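Local coordinates for protein 1-pyrroline-5-carboxylate dehydrogenase (Thermus thermophilus, PDB 1UZB) that probably catalyses the NAD(P)-dependent oxidation of 1-pyrroline-5-carboxylate, through its open semialdehyde form, to glutamate, as a member of the aldehyde dehydrogenase family, at residues A[398-410]-A[418-430]. Numbering follows the deposited sequence.
Sequences FIAPTVFTEVPPK and IFGPVLSVIRVKD
Thr-402 pairs with Val-422 and Phe-404 with Ser-424 in a short parallel strand pair, their side chains on one face of the sheet. Four backbone hydrogen bonds link the strands: Thr-402 N to Pro-421 O, Leu-423 N to Thr-402 O, Phe-404 N to Leu-423 O (2.9 Å) and Val-425 N to Phe-404 O. The strand pair itself is close-packed and largely apolar. CG1 of Val-422 meets the edge of the Phe-404 ring in its plane, 3.9 Å from CE1. Val-422 places CG1 there by setting it anti to its own backbone N (chi1 -179°). On the other face, Val-403 CG1 touches Val-425 CG2 at 3.9 Å, and Tyr-315 of helix 303-315 packs on Val-403 and Leu-423. Before the strands, Ile-399 lies across the Pro-421 ring at about a right angle, CG2 against CG. Both strands belong to the mixed seven-stranded sheet of what is, from the family fold, probably the catalytic domain. Strand 384-387 runs antiparallel along the outer side of 402-405, and 325-331 continues the sheet beyond 422-428. Past Thr-405 the regular pairing ends, but buried Val-407 still reaches Val-425 O through its N at 3.1 Å. The solvent side is at Glu-406, partly exposed, and Arg-427, exposed. A water bridges Val-407 O and Arg-427 N. The bent Glu-406 side chain brings OE2 within 3.0 Å of Arg-427 NE, the main bond of a salt bridge. The carboxylate and guanidinium planes are 61° apart, and the OE1 bonds to NE and NH1 are weak. Gln-332 takes a second bond from NH2 of the same arginine. An alanine in place of Glu-406 would probably leave NE of Arg-427 without its carboxylate mate and the guanidinium freer to turn. Nearby, Pro-409 CG rests on Ile-426 CG2 at 3.9 Å.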
ATOM      1  N   PHE A 398     -10.538 -19.701  51.725  1.00  8.41           N
ATOM      2  CA  PHE A 398     -10.075 -18.330  51.862  1.00  8.72           C
ATOM      3  C   PHE A 398      -8.695 -18.185  52.494  1.00  9.51           C
ATOM      4  O   PHE A 398      -8.457 -18.642  53.612  1.00 11.43           O
ATOM      5  CB  PHE A 398     -11.094 -17.530  52.676  1.00  9.98           C
ATOM      6  CG  PHE A 398     -12.488 -17.581  52.118  1.00 10.46           C
ATOM      7  CD1 PHE A 398     -12.765 -17.079  50.850  1.00 11.90           C
ATOM      8  CD2 PHE A 398     -13.529 -18.134  52.861  1.00 13.32           C
ATOM      9  CE1 PHE A 398     -14.057 -17.128  50.327  1.00 11.42           C
ATOM     10  CE2 PHE A 398     -14.823 -18.187  52.346  1.00 13.65           C
ATOM     11  CZ  PHE A 398     -15.086 -17.683  51.078  1.00 13.11           C
ATOM     12  N   ILE A 399      -7.794 -17.538  51.761  1.00  8.91           N
ATOM     13  CA  ILE A 399      -6.437 -17.286  52.228  1.00  9.33           C
ATOM     14  C   ILE A 399      -6.215 -15.777  52.211  1.00  9.19           C
ATOM     15  O   ILE A 399      -6.563 -15.097  51.245  1.00  9.77           O
ATOM     16  CB  ILE A 399      -5.391 -17.968  51.320  1.00  9.21           C
ATOM     17  CG1 ILE A 399      -5.620 -19.480  51.317  1.00  8.87           C
ATOM     18  CG2 ILE A 399      -3.988 -17.653  51.815  1.00  9.30           C
ATOM     19  CD1 ILE A 399      -4.677 -20.250  50.419  1.00  9.82           C
ATOM     20  N   ALA A 400      -5.643 -15.255  53.288  1.00  9.59           N
ATOM     21  CA  ALA A 400      -5.396 -13.824  53.397  1.00  8.69           C
ATOM     22  C   ALA A 400      -4.222 -13.353  52.545  1.00  9.25           C
ATOM     23  O   ALA A 400      -3.256 -14.089  52.342  1.00  9.09           O
ATOM     24  CB  ALA A 400      -5.142 -13.459  54.857  1.00 11.77           C
ATOM     25  N   PRO A 401      -4.302 -12.118  52.014  1.00  9.48           N
ATOM     26  CA  PRO A 401      -3.220 -11.564  51.197  1.00  8.03           C
ATOM     27  C   PRO A 401      -1.961 -11.688  52.046  1.00  8.17           C
ATOM     28  O   PRO A 401      -1.930 -11.252  53.200  1.00  8.59           O
ATOM     29  CB  PRO A 401      -3.654 -10.117  50.994  1.00  8.98           C
ATOM     30  CG  PRO A 401      -5.138 -10.242  50.912  1.00  8.36           C
ATOM     31  CD  PRO A 401      -5.457 -11.203  52.044  1.00 10.36           C
ATOM     32  N   THR A 402      -0.926 -12.285  51.470  1.00  6.82           N
ATOM     33  CA  THR A 402       0.308 -12.531  52.190  1.00  7.53           C
ATOM     34  C   THR A 402       1.524 -11.836  51.600  1.00  7.10           C
ATOM     35  O   THR A 402       1.672 -11.744  50.380  1.00  7.04           O
ATOM     36  CB  THR A 402       0.557 -14.046  52.249  1.00  7.43           C
ATOM     37  OG1 THR A 402      -0.569 -14.676  52.871  1.00  8.49           O
ATOM     38  CG2 THR A 402       1.820 -14.365  53.033  1.00  8.48           C
ATOM     39  N   VAL A 403       2.399 -11.358  52.480  1.00  6.86           N
ATOM     40  CA  VAL A 403       3.618 -10.684  52.060  1.00  7.55           C
ATOM     41  C   VAL A 403       4.825 -11.127  52.874  1.00  6.80           C
ATOM     42  O   VAL A 403       4.784 -11.161  54.109  1.00  6.51           O
ATOM     43  CB  VAL A 403       3.512  -9.146  52.206  1.00  6.12           C
ATOM     44  CG1 VAL A 403       4.808  -8.487  51.739  1.00  7.69           C
ATOM     45  CG2 VAL A 403       2.338  -8.621  51.401  1.00  8.34           C
ATOM     46  N   PHE A 404       5.890 -11.496  52.170  1.00  6.37           N
ATOM     47  CA  PHE A 404       7.152 -11.866  52.801  1.00  5.97           C
ATOM     48  C   PHE A 404       8.144 -10.823  52.314  1.00  7.44           C
ATOM     49  O   PHE A 404       8.095 -10.419  51.148  1.00  7.33           O
ATOM     50  CB  PHE A 404       7.656 -13.237  52.341  1.00  6.44           C
ATOM     51  CG  PHE A 404       6.902 -14.403  52.914  1.00  7.30           C
ATOM     52  CD1 PHE A 404       5.864 -14.996  52.205  1.00  9.09           C
ATOM     53  CD2 PHE A 404       7.252 -14.929  54.156  1.00  7.03           C
ATOM     54  CE1 PHE A 404       5.182 -16.099  52.719  1.00  7.87           C
ATOM     55  CE2 PHE A 404       6.576 -16.031  54.682  1.00  8.78           C
ATOM     56  CZ  PHE A 404       5.541 -16.618  53.962  1.00  8.84           C
ATOM     57  N   THR A 405       9.036 -10.367  53.185  1.00  6.68           N
ATOM     58  CA  THR A 405      10.029  -9.399  52.750  1.00  7.70           C
ATOM     59  C   THR A 405      11.444  -9.878  53.074  1.00  7.69           C
ATOM     60  O   THR A 405      11.623 -10.902  53.740  1.00  7.79           O
ATOM     61  CB  THR A 405       9.766  -7.999  53.349  1.00  8.78           C
ATOM     62  OG1 THR A 405      10.573  -7.039  52.657  1.00  9.09           O
ATOM     63  CG2 THR A 405      10.080  -7.963  54.836  1.00 10.06           C
ATOM     64  N   GLU A 406      12.439  -9.137  52.591  1.00  7.34           N
ATOM     65  CA  GLU A 406      13.849  -9.494  52.766  1.00  8.28           C
ATOM     66  C   GLU A 406      14.047 -10.933  52.277  1.00  8.51           C
ATOM     67  O   GLU A 406      14.815 -11.709  52.847  1.00  9.92           O
ATOM     68  CB  GLU A 406      14.277  -9.371  54.236  1.00 10.69           C
ATOM     69  CG  GLU A 406      14.240  -7.947  54.817  1.00 11.76           C
ATOM     70  CD  GLU A 406      15.288  -7.004  54.231  1.00 14.71           C
ATOM     71  OE1 GLU A 406      16.248  -7.475  53.588  1.00 15.28           O
ATOM     72  OE2 GLU A 406      15.156  -5.776  54.433  1.00 16.70           O
ATOM     73  N   VAL A 407      13.350 -11.277  51.200  1.00  7.33           N
ATOM     74  CA  VAL A 407      13.432 -12.616  50.638  1.00  7.39           C
ATOM     75  C   VAL A 407      14.669 -12.806  49.764  1.00  7.83           C
ATOM     76  O   VAL A 407      14.948 -11.991  48.883  1.00  8.28           O
ATOM     77  CB  VAL A 407      12.186 -12.934  49.783  1.00  7.02           C
ATOM     78  CG1 VAL A 407      12.272 -14.354  49.251  1.00  8.12           C
ATOM     79  CG2 VAL A 407      10.923 -12.747  50.607  1.00  8.29           C
ATOM     80  N   PRO A 408      15.441 -13.876  50.011  1.00  8.45           N
ATOM     81  CA  PRO A 408      16.637 -14.119  49.195  1.00  7.39           C
ATOM     82  C   PRO A 408      16.194 -14.439  47.769  1.00  8.48           C
ATOM     83  O   PRO A 408      15.242 -15.193  47.568  1.00  8.49           O
ATOM     84  CB  PRO A 408      17.282 -15.324  49.876  1.00  9.42           C
ATOM     85  CG  PRO A 408      16.882 -15.151  51.307  1.00  9.12           C
ATOM     86  CD  PRO A 408      15.424 -14.758  51.189  1.00  9.26           C
ATOM     87  N   PRO A 409      16.882 -13.878  46.763  1.00  7.73           N
ATOM     88  CA  PRO A 409      16.517 -14.131  45.365  1.00  8.56           C
ATOM     89  C   PRO A 409      16.390 -15.602  44.973  1.00  8.87           C
ATOM     90  O   PRO A 409      15.578 -15.949  44.121  1.00  9.04           O
ATOM     91  CB  PRO A 409      17.621 -13.421  44.586  1.00 10.64           C
ATOM     92  CG  PRO A 409      17.968 -12.269  45.476  1.00 11.33           C
ATOM     93  CD  PRO A 409      17.997 -12.916  46.846  1.00  8.56           C
ATOM     94  N   LYS A 410      17.189 -16.467  45.592  1.00  9.25           N
ATOM     95  CA  LYS A 410      17.150 -17.887  45.261  1.00 10.88           C
ATOM     96  C   LYS A 410      16.306 -18.751  46.195  1.00  9.92           C
ATOM     97  O   LYS A 410      16.329 -19.979  46.105  1.00 10.18           O
ATOM     98  CB  LYS A 410      18.578 -18.434  45.171  1.00 13.64           C
ATOM     99  CG  LYS A 410      19.395 -17.794  44.051  1.00 17.41           C
ATOM    100  CD  LYS A 410      20.776 -18.415  43.927  1.00 20.64           C
ATOM    101  CE  LYS A 410      21.590 -17.734  42.836  1.00 22.92           C
ATOM    102  NZ  LYS A 410      20.953 -17.851  41.494  1.00 24.17           N
ATOM    103  N   ILE A 418       3.813 -20.225  43.073  1.00  6.31           N
ATOM    104  CA  ILE A 418       2.891 -20.573  44.149  1.00  7.29           C
ATOM    105  C   ILE A 418       1.445 -20.524  43.671  1.00  7.47           C
ATOM    106  O   ILE A 418       0.613 -21.327  44.095  1.00  8.49           O
ATOM    107  CB  ILE A 418       3.078 -19.610  45.339  1.00  6.57           C
ATOM    108  CG1 ILE A 418       4.525 -19.694  45.836  1.00  8.32           C
ATOM    109  CG2 ILE A 418       2.099 -19.955  46.457  1.00  6.97           C
ATOM    110  CD1 ILE A 418       4.883 -18.651  46.868  1.00  8.69           C
ATOM    111  N   PHE A 419       1.148 -19.571  42.794  1.00  6.91           N
ATOM    112  CA  PHE A 419      -0.192 -19.428  42.237  1.00  7.19           C
ATOM    113  C   PHE A 419      -1.232 -19.160  43.316  1.00  7.38           C
ATOM    114  O   PHE A 419      -2.325 -19.729  43.300  1.00  8.75           O
ATOM    115  CB  PHE A 419      -0.558 -20.687  41.447  1.00  7.63           C
ATOM    116  CG  PHE A 419      -1.142 -20.404  40.093  1.00  7.23           C
ATOM    117  CD1 PHE A 419      -2.472 -20.710  39.813  1.00  8.14           C
ATOM    118  CD2 PHE A 419      -0.359 -19.841  39.091  1.00  7.73           C
ATOM    119  CE1 PHE A 419      -3.009 -20.460  38.551  1.00  8.16           C
ATOM    120  CE2 PHE A 419      -0.888 -19.588  37.828  1.00  8.13           C
ATOM    121  CZ  PHE A 419      -2.215 -19.897  37.558  1.00  7.80           C
ATOM    122  N   GLY A 420      -0.876 -18.287  44.251  1.00  6.90           N
ATOM    123  CA  GLY A 420      -1.768 -17.924  45.335  1.00  7.50           C
ATOM    124  C   GLY A 420      -1.502 -16.482  45.725  1.00  6.17           C
ATOM    125  O   GLY A 420      -0.626 -15.841  45.144  1.00  6.71           O
ATOM    126  N   PRO A 421      -2.231 -15.940  46.709  1.00  6.45           N
ATOM    127  CA  PRO A 421      -2.035 -14.549  47.138  1.00  6.53           C
ATOM    128  C   PRO A 421      -0.802 -14.371  48.019  1.00  6.32           C
ATOM    129  O   PRO A 421      -0.908 -13.937  49.167  1.00  6.85           O
ATOM    130  CB  PRO A 421      -3.332 -14.239  47.879  1.00  7.15           C
ATOM    131  CG  PRO A 421      -3.669 -15.562  48.506  1.00  6.95           C
ATOM    132  CD  PRO A 421      -3.360 -16.568  47.421  1.00  6.71           C
ATOM    133  N   VAL A 422       0.362 -14.697  47.462  1.00  6.48           N
ATOM    134  CA  VAL A 422       1.623 -14.607  48.191  1.00  6.55           C
ATOM    135  C   VAL A 422       2.659 -13.793  47.421  1.00  5.62           C
ATOM    136  O   VAL A 422       3.115 -14.197  46.349  1.00  7.62           O
ATOM    137  CB  VAL A 422       2.203 -16.010  48.466  1.00  7.00           C
ATOM    138  CG1 VAL A 422       3.497 -15.889  49.249  1.00  8.89           C
ATOM    139  CG2 VAL A 422       1.193 -16.849  49.235  1.00  9.03           C
ATOM    140  N   LEU A 423       3.033 -12.650  47.988  1.00  5.55           N
ATOM    141  CA  LEU A 423       4.008 -11.758  47.376  1.00  5.29           C
ATOM    142  C   LEU A 423       5.342 -11.799  48.108  1.00  5.34           C
ATOM    143  O   LEU A 423       5.383 -11.662  49.335  1.00  6.13           O
ATOM    144  CB  LEU A 423       3.470 -10.328  47.393  1.00  6.23           C
ATOM    145  CG  LEU A 423       4.354  -9.247  46.780  1.00  6.00           C
ATOM    146  CD1 LEU A 423       4.528  -9.504  45.292  1.00  6.35           C
ATOM    147  CD2 LEU A 423       3.716  -7.888  47.016  1.00  7.46           C
ATOM    148  N   SER A 424       6.425 -11.974  47.352  1.00  5.51           N
ATOM    149  CA  SER A 424       7.777 -12.015  47.912  1.00  5.79           C
ATOM    150  C   SER A 424       8.508 -10.726  47.547  1.00  5.54           C
ATOM    151  O   SER A 424       8.686 -10.419  46.367  1.00  6.03           O
ATOM    152  CB  SER A 424       8.549 -13.215  47.357  1.00  6.59           C
ATOM    153  OG  SER A 424       7.988 -14.442  47.797  1.00  7.91           O
ATOM    154  N   VAL A 425       8.936  -9.981  48.561  1.00  6.08           N
ATOM    155  CA  VAL A 425       9.628  -8.716  48.345  1.00  5.86           C
ATOM    156  C   VAL A 425      11.129  -8.894  48.504  1.00  6.33           C
ATOM    157  O   VAL A 425      11.611  -9.395  49.526  1.00  6.03           O
ATOM    158  CB  VAL A 425       9.124  -7.642  49.328  1.00  5.75           C
ATOM    159  CG1 VAL A 425       9.750  -6.295  49.005  1.00  7.87           C
ATOM    160  CG2 VAL A 425       7.604  -7.555  49.252  1.00  6.71           C
ATOM    161  N   ILE A 426      11.854  -8.473  47.474  1.00  6.65           N
ATOM    162  CA  ILE A 426      13.305  -8.589  47.415  1.00  7.03           C
ATOM    163  C   ILE A 426      13.926  -7.196  47.366  1.00  7.14           C
ATOM    164  O   ILE A 426      13.543  -6.368  46.544  1.00  7.01           O
ATOM    165  CB  ILE A 426      13.709  -9.389  46.155  1.00  7.61           C
ATOM    166  CG1 ILE A 426      12.973 -10.733  46.144  1.00  9.16           C
ATOM    167  CG2 ILE A 426      15.215  -9.592  46.118  1.00  8.17           C
ATOM    168  CD1 ILE A 426      13.029 -11.470  44.814  1.00  8.21           C
ATOM    169  N   ARG A 427      14.878  -6.943  48.256  1.00  7.51           N
ATOM    170  CA  ARG A 427      15.549  -5.652  48.326  1.00  8.24           C
ATOM    171  C   ARG A 427      16.897  -5.720  47.617  1.00  9.11           C
ATOM    172  O   ARG A 427      17.724  -6.576  47.929  1.00 10.13           O
ATOM    173  CB  ARG A 427      15.741  -5.259  49.795  1.00  9.53           C
ATOM    174  CG  ARG A 427      16.446  -3.930  50.018  1.00 11.18           C
ATOM    175  CD  ARG A 427      16.289  -3.469  51.461  1.00 12.83           C
ATOM    176  NE  ARG A 427      16.928  -4.378  52.408  1.00 13.02           N
ATOM    177  CZ  ARG A 427      18.226  -4.370  52.700  1.00 14.95           C
ATOM    178  NH1 ARG A 427      18.716  -5.240  53.573  1.00 16.69           N
ATOM    179  NH2 ARG A 427      19.033  -3.484  52.131  1.00 16.51           N
ATOM    180  N   VAL A 428      17.110  -4.821  46.659  1.00  7.80           N
ATOM    181  CA  VAL A 428      18.356  -4.784  45.898  1.00  9.17           C
ATOM    182  C   VAL A 428      18.977  -3.392  45.973  1.00  8.33           C
ATOM    183  O   VAL A 428      18.303  -2.425  46.324  1.00  8.98           O
ATOM    184  CB  VAL A 428      18.119  -5.180  44.417  1.00  7.13           C
ATOM    185  CG1 VAL A 428      17.508  -6.573  44.348  1.00  9.43           C
ATOM    186  CG2 VAL A 428      17.202  -4.175  43.735  1.00  7.53           C
ATOM    187  N   LYS A 429      20.261  -3.291  45.638  1.00 10.51           N
ATOM    188  CA  LYS A 429      20.969  -2.017  45.721  1.00 11.32           C
ATOM    189  C   LYS A 429      20.612  -0.987  44.658  1.00 11.62           C
ATOM    190  O   LYS A 429      20.395   0.184  44.975  1.00 14.73           O
ATOM    191  CB  LYS A 429      22.484  -2.246  45.698  1.00 14.66           C
ATOM    192  CG  LYS A 429      23.288  -0.954  45.783  1.00 18.80           C
ATOM    193  CD  LYS A 429      24.793  -1.194  45.798  1.00 20.73           C
ATOM    194  CE  LYS A 429      25.308  -1.732  44.469  1.00 22.89           C
ATOM    195  NZ  LYS A 429      24.836  -3.115  44.184  1.00 25.27           N
ATOM    196  N   ASP A 430      20.560  -1.415  43.403  1.00 11.34           N
ATOM    197  CA  ASP A 430      20.250  -0.501  42.313  1.00 10.82           C
ATOM    198  C   ASP A 430      19.462  -1.170  41.201  1.00 10.92           C
ATOM    199  O   ASP A 430      19.098  -2.341  41.302  1.00  9.60           O
ATOM    200  CB  ASP A 430      21.539   0.099  41.741  1.00 12.98           C
ATOM    201  CG  ASP A 430      22.583  -0.952  41.420  1.00 13.35           C
ATOM    202  OD1 ASP A 430      22.209  -2.066  40.998  1.00 13.38           O
ATOM    203  OD2 ASP A 430      23.789  -0.659  41.578  1.00 17.78           O
TER
HETATM  204  O   HOH W   1      15.810  -9.413  49.678  1.00 11.50           O